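Local coordinates for uncharacterized protein (Legionella longbeachae NSW150, PDB 4JZA), which probably dephosphorylates phosphoinositide lipids, removing the 3-phosphate of phosphatidylinositol 3-phosphate, and so may alter host lipid metabolism during infection, at residues A[561-564]-A[565-569]; A[804-807]-A[808-812]; A[219-222]-A[223-226]. One frame throughout, in Å; residues are numbered along the deposited sequence.

Interaction 1 (A[561-564]-A[565-569]); sequences LIHT and DAMIL
The imidazole of His563 meets the SE atom of Met567, present as selenomethionine, one turn further along helix 556-574. SE lies 4.8 Å from the centre of the His563 ring and 59° off the ring normal. The approach is oblique. The nearest pair is His563 CE1 and Met567 SE, 4.0 Å apart. Phe530 and Phe592 each pack edge-to-face with the same ring. With chi1 at -167°, the ring lies beside the His563 carbonyl carbon, on the side where Met567 SE can reach CE1. The Met567 chain bends at chi3, turning its methyl end away from the ring.

Thr564 CG2 comes within 4.2 Å of Ile568 CD1, a looser apolar touch. The Asp565 side chain lies beside the Leu561 carbonyl, and its polar end is directed to Arg372 of strand 365-374, with which OD1 forms a salt bridge. Four backbone bonds run from residues 565-568 back to 561-564; Asp565 N to Leu561 O measures 2.8 Å.

Strand 545-549 leads into this helix through a loop whose sequence fits CX5R, consistent with the P-loop of cysteine phosphatases. Three polar side-chain atoms of this buried stretch have partners: Ser533 OG bonds to both His563 ND1 and Thr564 OG1, and Arg372 pairs with Asp565 OD1. The charge of Asp565 is probably offset by that arginine.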
ATOM      1  N   LEU A 561      13.621 -15.464 -10.709  1.00 37.29           N
ATOM      2  CA  LEU A 561      14.989 -15.198 -10.307  1.00 38.93           C
ATOM      3  C   LEU A 561      15.637 -16.385  -9.629  1.00 39.72           C
ATOM      4  O   LEU A 561      16.793 -16.676  -9.859  1.00 43.76           O
ATOM      5  CB  LEU A 561      15.052 -13.987  -9.389  1.00 40.69           C
ATOM      6  CG  LEU A 561      14.703 -12.661 -10.045  1.00 40.15           C
ATOM      7  CD1 LEU A 561      14.862 -11.538  -9.046  1.00 40.12           C
ATOM      8  CD2 LEU A 561      15.569 -12.421 -11.261  1.00 39.82           C
ATOM      9  N   ILE A 562      14.883 -17.060  -8.781  1.00 38.83           N
ATOM     10  CA  ILE A 562      15.366 -18.259  -8.129  1.00 38.79           C
ATOM     11  C   ILE A 562      15.613 -19.333  -9.208  1.00 41.11           C
ATOM     12  O   ILE A 562      16.678 -20.007  -9.215  1.00 37.11           O
ATOM     13  CB  ILE A 562      14.305 -18.734  -7.119  1.00 40.86           C
ATOM     14  CG1 ILE A 562      14.426 -17.946  -5.807  1.00 39.80           C
ATOM     15  CG2 ILE A 562      14.410 -20.209  -6.833  1.00 41.54           C
ATOM     16  CD1 ILE A 562      13.152 -17.972  -5.019  1.00 38.18           C
ATOM     17  N   HIS A 563      14.641 -19.487 -10.119  1.00 40.01           N
ATOM     18  CA  HIS A 563      14.709 -20.546 -11.105  1.00 42.61           C
ATOM     19  C   HIS A 563      15.886 -20.290 -12.026  1.00 46.70           C
ATOM     20  O   HIS A 563      16.705 -21.193 -12.276  1.00 51.94           O
ATOM     21  CB  HIS A 563      13.423 -20.636 -11.880  1.00 43.19           C
ATOM     22  CG  HIS A 563      13.276 -21.879 -12.695  1.00 45.02           C
ATOM     23  ND1 HIS A 563      13.580 -21.923 -14.037  1.00 46.55           N
ATOM     24  CD2 HIS A 563      12.755 -23.090 -12.388  1.00 47.28           C
ATOM     25  CE1 HIS A 563      13.301 -23.122 -14.510  1.00 47.04           C
ATOM     26  NE2 HIS A 563      12.819 -23.857 -13.527  1.00 48.63           N
ATOM     27  N   THR A 564      16.018 -19.060 -12.487  1.00 44.42           N
ATOM     28  CA  THR A 564      17.116 -18.738 -13.362  1.00 41.72           C
ATOM     29  C   THR A 564      18.415 -18.837 -12.573  1.00 41.80           C
ATOM     30  O   THR A 564      19.357 -19.482 -13.006  1.00 42.82           O
ATOM     31  CB  THR A 564      16.884 -17.375 -14.021  1.00 42.25           C
ATOM     32  OG1 THR A 564      15.675 -17.419 -14.790  1.00 41.69           O
ATOM     33  CG2 THR A 564      18.012 -16.997 -14.930  1.00 41.37           C
ATOM     34  N   ASP A 565      18.497 -18.272 -11.389  1.00 43.10           N
ATOM     35  CA  ASP A 565      19.705 -18.545 -10.590  1.00 45.34           C
ATOM     36  C   ASP A 565      20.032 -20.066 -10.556  1.00 46.01           C
ATOM     37  O   ASP A 565      21.168 -20.479 -10.740  1.00 49.02           O
ATOM     38  CB  ASP A 565      19.582 -18.005  -9.157  1.00 45.29           C
ATOM     39  CG  ASP A 565      19.779 -16.483  -9.063  1.00 47.83           C
ATOM     40  OD1 ASP A 565      20.399 -15.903 -10.006  1.00 51.89           O
ATOM     41  OD2 ASP A 565      19.335 -15.870  -8.029  1.00 43.55           O
ATOM     42  N   ALA A 566      19.036 -20.898 -10.325  1.00 45.64           N
ATOM     43  CA  ALA A 566      19.290 -22.316 -10.207  1.00 45.79           C
ATOM     44  C   ALA A 566      19.847 -22.913 -11.500  1.00 47.81           C
ATOM     45  O   ALA A 566      20.651 -23.833 -11.449  1.00 48.05           O
ATOM     46  CB  ALA A 566      18.019 -23.047  -9.820  1.00 46.46           C
HETATM   47  N   MSE A 567      19.402 -22.438 -12.659  1.00 47.19           N
HETATM   48  CA  MSE A 567      19.913 -22.951 -13.932  1.00 45.48           C
HETATM   49  C   MSE A 567      21.377 -22.574 -14.073  1.00 47.00           C
HETATM   50  O   MSE A 567      22.212 -23.385 -14.488  1.00 47.11           O
HETATM   51  CB  MSE A 567      19.086 -22.412 -15.079  1.00 44.08           C
HETATM   52  CG  MSE A 567      17.732 -23.109 -15.077  1.00 47.27           C
HETATM   53 SE   MSE A 567      16.682 -22.528 -16.635  0.94 54.47          SE
HETATM   54  CE  MSE A 567      17.766 -23.451 -18.002  1.00 55.23           C
ATOM     55  N   ILE A 568      21.705 -21.337 -13.719  1.00 47.81           N
ATOM     56  CA  ILE A 568      23.083 -20.860 -13.761  1.00 46.87           C
ATOM     57  C   ILE A 568      23.933 -21.698 -12.787  1.00 49.21           C
ATOM     58  O   ILE A 568      24.992 -22.147 -13.158  1.00 47.62           O
ATOM     59  CB  ILE A 568      23.147 -19.329 -13.491  1.00 47.90           C
ATOM     60  CG1 ILE A 568      22.510 -18.583 -14.664  1.00 48.08           C
ATOM     61  CG2 ILE A 568      24.568 -18.811 -13.285  1.00 45.87           C
ATOM     62  CD1 ILE A 568      22.179 -17.151 -14.327  1.00 47.35           C
ATOM     63  N   LEU A 569      23.466 -21.949 -11.568  1.00 48.04           N
ATOM     64  CA  LEU A 569      24.237 -22.773 -10.651  1.00 47.14           C
ATOM     65  C   LEU A 569      24.405 -24.208 -11.143  1.00 48.08           C
ATOM     66  O   LEU A 569      25.455 -24.831 -10.931  1.00 48.63           O
ATOM     67  CB  LEU A 569      23.605 -22.791  -9.260  1.00 47.27           C
ATOM     68  CG  LEU A 569      23.662 -21.409  -8.619  1.00 49.11           C
ATOM     69  CD1 LEU A 569      22.927 -21.420  -7.304  1.00 46.04           C
ATOM     70  CD2 LEU A 569      25.095 -20.911  -8.423  1.00 51.26           C
TER

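Interaction 2 (A[804-807]-A[808-812]); sequences EWTK and LFEES
Thr806 and Glu810 meet one turn apart on helix 794-817. The methyl CG2 of Thr806 lies 3.3 Å from Glu810 OE2, a van der Waals touch and not a polar bond. The methyl is placed anti to the Thr806 backbone N, while OG1 sits beside that N (chi1 -66°). The carboxylate therefore faces the methyl branch, and OG1 bonds back to Val802 O. Glu810 runs its CG alongside Thr806 O, at 3.5 Å, and its chain is extended beyond CG.

On another side of the helix, Leu808 CD1 touches Glu804 CG at 4.3 Å. The aliphatic part of the glutamate is used here. Its carboxylate goes to helix 772-782, where OE1 bonds to Ser776 OG and OE2 forms a salt bridge with Arg780. The Phe809 ring has Thr806 O at its edge, near the ring plane.

The frame beneath is four backbone bonds. Glu811 N to Lys807 O, at 2.8 Å, is nearly straight, with an angle of 173° at the hydrogen. Farther out, Trp805 is buried against helices 676-702 and 772-782, on the inward face of the helix.

Lys807 NZ and Glu811 OE2 stay 6.9 Å apart, so their opposite charges make no salt bridge. Any attraction between them is probably weak. The chemistry is that of an amphipathic helix in the C-terminal domain, with its firm polar tie at Glu804 and its charged outer face, Lys807 and Glu811, exposed.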
ATOM      1  N   GLU A 804     -19.570  21.451  41.665  1.00 40.42           N
ATOM      2  CA  GLU A 804     -20.979  21.409  41.456  1.00 38.09           C
ATOM      3  C   GLU A 804     -21.582  20.208  42.172  1.00 37.95           C
ATOM      4  O   GLU A 804     -22.590  20.340  42.871  1.00 37.20           O
ATOM      5  CB  GLU A 804     -21.279  21.379  39.993  1.00 38.59           C
ATOM      6  CG  GLU A 804     -22.723  21.064  39.666  1.00 40.68           C
ATOM      7  CD  GLU A 804     -23.027  21.405  38.229  1.00 45.42           C
ATOM      8  OE1 GLU A 804     -23.329  20.508  37.364  1.00 45.64           O
ATOM      9  OE2 GLU A 804     -22.908  22.617  37.949  1.00 46.41           O
ATOM     10  N   TRP A 805     -20.961  19.041  42.060  1.00 37.80           N
ATOM     11  CA  TRP A 805     -21.530  17.875  42.742  1.00 39.98           C
ATOM     12  C   TRP A 805     -21.414  18.002  44.239  1.00 41.81           C
ATOM     13  O   TRP A 805     -22.309  17.589  44.947  1.00 45.00           O
ATOM     14  CB  TRP A 805     -20.879  16.569  42.297  1.00 39.52           C
ATOM     15  CG  TRP A 805     -21.146  16.205  40.859  1.00 36.63           C
ATOM     16  CD1 TRP A 805     -22.101  16.709  40.046  1.00 35.02           C
ATOM     17  CD2 TRP A 805     -20.431  15.248  40.095  1.00 34.48           C
ATOM     18  NE1 TRP A 805     -22.019  16.136  38.805  1.00 33.50           N
ATOM     19  CE2 TRP A 805     -20.997  15.225  38.816  1.00 34.01           C
ATOM     20  CE3 TRP A 805     -19.379  14.396  40.375  1.00 34.83           C
ATOM     21  CZ2 TRP A 805     -20.537  14.389  37.821  1.00 33.03           C
ATOM     22  CZ3 TRP A 805     -18.942  13.564  39.386  1.00 35.78           C
ATOM     23  CH2 TRP A 805     -19.525  13.569  38.121  1.00 33.61           C
ATOM     24  N   THR A 806     -20.320  18.572  44.724  1.00 42.74           N
ATOM     25  CA  THR A 806     -20.153  18.703  46.154  1.00 44.01           C
ATOM     26  C   THR A 806     -21.247  19.603  46.721  1.00 43.82           C
ATOM     27  O   THR A 806     -21.798  19.300  47.750  1.00 43.01           O
ATOM     28  CB  THR A 806     -18.740  19.178  46.495  1.00 44.34           C
ATOM     29  OG1 THR A 806     -17.793  18.157  46.114  1.00 45.22           O
ATOM     30  CG2 THR A 806     -18.614  19.406  47.943  1.00 45.65           C
ATOM     31  N   LYS A 807     -21.582  20.679  46.028  1.00 45.06           N
ATOM     32  CA  LYS A 807     -22.653  21.560  46.471  1.00 49.62           C
ATOM     33  C   LYS A 807     -24.021  20.865  46.553  1.00 49.21           C
ATOM     34  O   LYS A 807     -24.709  20.903  47.592  1.00 46.73           O
ATOM     35  CB  LYS A 807     -22.776  22.722  45.528  1.00 57.90           C
ATOM     36  CG  LYS A 807     -22.649  24.049  46.228  1.00 70.29           C
ATOM     37  CD  LYS A 807     -21.418  24.797  45.679  1.00 91.20           C
ATOM     38  CE  LYS A 807     -21.257  26.196  46.275  1.00 99.43           C
ATOM     39  NZ  LYS A 807     -21.016  27.211  45.205  1.00106.67           N
ATOM     40  N   LEU A 808     -24.417  20.216  45.463  1.00 46.36           N
ATOM     41  CA  LEU A 808     -25.612  19.375  45.474  1.00 44.39           C
ATOM     42  C   LEU A 808     -25.626  18.405  46.635  1.00 42.80           C
ATOM     43  O   LEU A 808     -26.637  18.259  47.254  1.00 43.35           O
ATOM     44  CB  LEU A 808     -25.759  18.612  44.171  1.00 44.57           C
ATOM     45  CG  LEU A 808     -26.062  19.531  42.972  1.00 47.98           C
ATOM     46  CD1 LEU A 808     -25.815  18.820  41.637  1.00 48.52           C
ATOM     47  CD2 LEU A 808     -27.469  20.092  43.040  1.00 48.93           C
ATOM     48  N   PHE A 809     -24.506  17.766  46.942  1.00 44.53           N
ATOM     49  CA  PHE A 809     -24.402  16.830  48.086  1.00 46.54           C
ATOM     50  C   PHE A 809     -24.617  17.521  49.435  1.00 46.15           C
ATOM     51  O   PHE A 809     -25.444  17.089  50.238  1.00 47.00           O
ATOM     52  CB  PHE A 809     -23.049  16.087  48.063  1.00 48.52           C
ATOM     53  CG  PHE A 809     -22.774  15.291  49.309  1.00 53.15           C
ATOM     54  CD1 PHE A 809     -23.559  14.173  49.647  1.00 56.11           C
ATOM     55  CD2 PHE A 809     -21.741  15.655  50.157  1.00 54.27           C
ATOM     56  CE1 PHE A 809     -23.322  13.446  50.819  1.00 53.93           C
ATOM     57  CE2 PHE A 809     -21.514  14.945  51.317  1.00 55.46           C
ATOM     58  CZ  PHE A 809     -22.304  13.836  51.646  1.00 55.11           C
ATOM     59  N   GLU A 810     -23.901  18.604  49.675  1.00 47.21           N
ATOM     60  CA  GLU A 810     -24.083  19.413  50.902  1.00 49.62           C
ATOM     61  C   GLU A 810     -25.507  19.954  51.072  1.00 47.13           C
ATOM     62  O   GLU A 810     -26.064  19.884  52.152  1.00 45.63           O
ATOM     63  CB  GLU A 810     -23.066  20.600  50.954  1.00 53.05           C
ATOM     64  CG  GLU A 810     -21.596  20.198  51.142  1.00 55.21           C
ATOM     65  CD  GLU A 810     -20.593  21.282  50.738  1.00 59.16           C
ATOM     66  OE1 GLU A 810     -21.012  22.409  50.380  1.00 64.54           O
ATOM     67  OE2 GLU A 810     -19.372  20.997  50.757  1.00 57.11           O
ATOM     68  N   GLU A 811     -26.092  20.523  50.034  1.00 49.52           N
ATOM     69  CA  GLU A 811     -27.421  21.068  50.184  1.00 52.00           C
ATOM     70  C   GLU A 811     -28.366  19.981  50.577  1.00 50.63           C
ATOM     71  O   GLU A 811     -29.225  20.187  51.423  1.00 55.75           O
ATOM     72  CB  GLU A 811     -27.906  21.734  48.921  1.00 59.50           C
ATOM     73  CG  GLU A 811     -27.622  23.245  48.865  1.00 66.31           C
ATOM     74  CD  GLU A 811     -27.617  23.794  47.423  1.00 75.52           C
ATOM     75  OE1 GLU A 811     -28.010  23.012  46.480  1.00 77.54           O
ATOM     76  OE2 GLU A 811     -27.208  24.981  47.224  1.00 67.12           O
ATOM     77  N   SER A 812     -28.196  18.811  49.984  1.00 49.37           N
ATOM     78  CA  SER A 812     -29.088  17.658  50.229  1.00 48.25           C
ATOM     79  C   SER A 812     -28.918  17.148  51.614  1.00 47.23           C
ATOM     80  O   SER A 812     -29.869  16.862  52.262  1.00 49.14           O
ATOM     81  CB  SER A 812     -28.802  16.510  49.243  1.00 46.66           C
ATOM     82  OG  SER A 812     -29.547  15.355  49.539  1.00 44.49           O
TER

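Interaction 3 (A[219-222]-A[223-226]); sequences RDFN and NFLL
Phe221 packs against both Phe224 and Leu225, and these three side chains form the tight part of the contact. Phe221 CE1 lies 4.0 Å from Phe224 CD2. The two rings approach at a slant. Leu225 comes over the Phe221 ring. Its CG stands 4.2 Å above the ring plane, displaced toward the rim. Its two methyls divide the far end of the ring: CD1 touches Phe221 CE2 at 4.1 Å and CD2 touches Phe221 CZ at 4.1 Å. Both phenylalanines hold CG anti to the backbone N (chi1 -169° and 175°), and this turns the end of Phe221 toward its later neighbours.

The other side is more polar and much looser. Arg219, Asn223 and Leu226 are exposed there. Asn223 bends its amide back beside Arg219 O, with CG 3.4 Å from that oxygen. Its firm link to Arg219 is through the main chain: Asn223 N bonds to Arg219 O at 2.8 Å. Leu226 lays CG beside Asn222 O, 3.6 Å away. Three further backbone bonds, ending at Leu226 N, complete the ladder of the helix.

The polar groups at the border are tied to other parts of the insertion domain and its surroundings. Asp220 bonds to Tyr203 and His262 through its two oxygens, and Asn222 OD1 bonds to Lys285 NZ. The apolar face of helix 214-234 rests on two helices. Helix 274-288 receives Phe221, Phe224 and Leu225, with Phe284 edge-to-face to Phe221. Helix 261-270 meets the phenylalanines through Met266, Gln263 and Met267.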
ATOM      1  N   ARG A 219     -12.368  34.524 -21.229  1.00 65.33           N
ATOM      2  CA  ARG A 219     -12.073  35.035 -22.562  1.00 73.94           C
ATOM      3  C   ARG A 219     -11.345  33.963 -23.356  1.00 73.62           C
ATOM      4  O   ARG A 219     -11.736  33.663 -24.485  1.00 71.99           O
ATOM      5  CB  ARG A 219     -11.311  36.395 -22.543  1.00 83.48           C
ATOM      6  CG  ARG A 219     -12.232  37.639 -22.587  1.00 97.59           C
ATOM      7  CD  ARG A 219     -11.482  38.984 -22.688  1.00103.73           C
ATOM      8  NE  ARG A 219     -10.129  38.803 -23.226  1.00104.90           N
ATOM      9  CZ  ARG A 219      -8.985  38.901 -22.537  1.00 99.16           C
ATOM     10  NH1 ARG A 219      -8.956  39.236 -21.246  1.00 93.89           N
ATOM     11  NH2 ARG A 219      -7.836  38.677 -23.162  1.00 92.52           N
ATOM     12  N   ASP A 220     -10.310  33.358 -22.766  1.00 73.65           N
ATOM     13  CA  ASP A 220      -9.576  32.291 -23.447  1.00 70.69           C
ATOM     14  C   ASP A 220     -10.526  31.242 -24.022  1.00 71.77           C
ATOM     15  O   ASP A 220     -10.373  30.823 -25.163  1.00 76.10           O
ATOM     16  CB  ASP A 220      -8.601  31.599 -22.491  1.00 70.80           C
ATOM     17  CG  ASP A 220      -7.911  30.393 -23.124  1.00 65.67           C
ATOM     18  OD1 ASP A 220      -8.530  29.301 -23.207  1.00 61.07           O
ATOM     19  OD2 ASP A 220      -6.740  30.560 -23.526  1.00 58.36           O
ATOM     20  N   PHE A 221     -11.500  30.817 -23.223  1.00 70.20           N
ATOM     21  CA  PHE A 221     -12.384  29.762 -23.657  1.00 67.08           C
ATOM     22  C   PHE A 221     -13.365  30.217 -24.731  1.00 70.64           C
ATOM     23  O   PHE A 221     -13.634  29.463 -25.676  1.00 69.41           O
ATOM     24  CB  PHE A 221     -13.135  29.123 -22.490  1.00 63.32           C
ATOM     25  CG  PHE A 221     -13.852  27.879 -22.896  1.00 59.62           C
ATOM     26  CD1 PHE A 221     -13.155  26.847 -23.458  1.00 57.22           C
ATOM     27  CD2 PHE A 221     -15.213  27.773 -22.790  1.00 60.62           C
ATOM     28  CE1 PHE A 221     -13.800  25.716 -23.891  1.00 60.74           C
ATOM     29  CE2 PHE A 221     -15.872  26.639 -23.223  1.00 59.46           C
ATOM     30  CZ  PHE A 221     -15.167  25.610 -23.779  1.00 59.09           C
ATOM     31  N   ASN A 222     -13.869  31.447 -24.612  1.00 73.09           N
ATOM     32  CA  ASN A 222     -14.711  32.024 -25.659  1.00 72.24           C
ATOM     33  C   ASN A 222     -13.922  32.213 -26.969  1.00 80.67           C
ATOM     34  O   ASN A 222     -14.448  31.928 -28.043  1.00 86.80           O
ATOM     35  CB  ASN A 222     -15.343  33.340 -25.201  1.00 71.84           C
ATOM     36  CG  ASN A 222     -16.362  33.150 -24.071  1.00 71.42           C
ATOM     37  OD1 ASN A 222     -16.939  32.078 -23.908  1.00 80.65           O
ATOM     38  ND2 ASN A 222     -16.552  34.178 -23.273  1.00 64.55           N
ATOM     39  N   ASN A 223     -12.665  32.665 -26.888  1.00 81.56           N
ATOM     40  CA  ASN A 223     -11.802  32.791 -28.084  1.00 83.22           C
ATOM     41  C   ASN A 223     -11.573  31.466 -28.769  1.00 88.19           C
ATOM     42  O   ASN A 223     -11.323  31.412 -29.985  1.00 99.79           O
ATOM     43  CB  ASN A 223     -10.426  33.392 -27.741  1.00 76.05           C
ATOM     44  CG  ASN A 223     -10.517  34.856 -27.415  1.00 69.67           C
ATOM     45  OD1 ASN A 223     -11.565  35.459 -27.586  1.00 64.56           O
ATOM     46  ND2 ASN A 223      -9.431  35.431 -26.935  1.00 66.48           N
ATOM     47  N   PHE A 224     -11.587  30.408 -27.971  1.00 85.52           N
ATOM     48  CA  PHE A 224     -11.497  29.073 -28.506  1.00 84.74           C
ATOM     49  C   PHE A 224     -12.772  28.689 -29.254  1.00 84.01           C
ATOM     50  O   PHE A 224     -12.711  28.072 -30.312  1.00 87.61           O
ATOM     51  CB  PHE A 224     -11.222  28.043 -27.403  1.00 80.91           C
ATOM     52  CG  PHE A 224     -11.250  26.648 -27.916  1.00 76.75           C
ATOM     53  CD1 PHE A 224     -10.262  26.216 -28.804  1.00 80.47           C
ATOM     54  CD2 PHE A 224     -12.301  25.823 -27.630  1.00 70.96           C
ATOM     55  CE1 PHE A 224     -10.303  24.960 -29.343  1.00 76.76           C
ATOM     56  CE2 PHE A 224     -12.355  24.571 -28.174  1.00 71.30           C
ATOM     57  CZ  PHE A 224     -11.355  24.141 -29.031  1.00 74.08           C
ATOM     58  N   LEU A 225     -13.920  29.041 -28.699  1.00 85.16           N
ATOM     59  CA  LEU A 225     -15.187  28.665 -29.316  1.00 89.16           C
ATOM     60  C   LEU A 225     -15.416  29.319 -30.676  1.00 98.19           C
ATOM     61  O   LEU A 225     -15.941  28.686 -31.592  1.00102.74           O
ATOM     62  CB  LEU A 225     -16.329  29.016 -28.397  1.00 83.37           C
ATOM     63  CG  LEU A 225     -16.427  28.121 -27.178  1.00 83.61           C
ATOM     64  CD1 LEU A 225     -17.680  28.493 -26.423  1.00 81.08           C
ATOM     65  CD2 LEU A 225     -16.462  26.655 -27.545  1.00 84.70           C
ATOM     66  N   LEU A 226     -14.993  30.573 -30.811  1.00105.77           N
ATOM     67  CA  LEU A 226     -15.075  31.281 -32.084  1.00102.27           C
ATOM     68  C   LEU A 226     -14.117  30.591 -33.047  1.00101.45           C
ATOM     69  O   LEU A 226     -14.552  30.014 -34.042  1.00109.03           O
ATOM     70  CB  LEU A 226     -14.783  32.788 -31.907  1.00100.77           C
ATOM     71  CG  LEU A 226     -15.831  33.480 -30.994  1.00100.19           C
ATOM     72  CD1 LEU A 226     -15.350  34.831 -30.470  1.00 97.45           C
ATOM     73  CD2 LEU A 226     -17.202  33.609 -31.659  1.00 97.31           C
TER

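In the fold
All three contacts lie within single helices, but in separate parts of the chain. Interaction 1 is wholly buried, between the mixed sheet and helices 524-542 and 587-602. Interaction 2 is at the surface of the C-terminal domain, and interaction 3 is partly buried in the insertion domain. None touches another: the centres of interactions 1 and 2 are 82 Å apart, and those of 1 and 3 are 62 Å apart. The chemistry follows the setting. Interaction 1 sets a methionine side chain, present as selenomethionine, against an imidazole, interaction 3 gathers aromatic and aliphatic carbon on one face, and interaction 2 pairs a methyl with a carboxylate and a leucine with the stem of a glutamate.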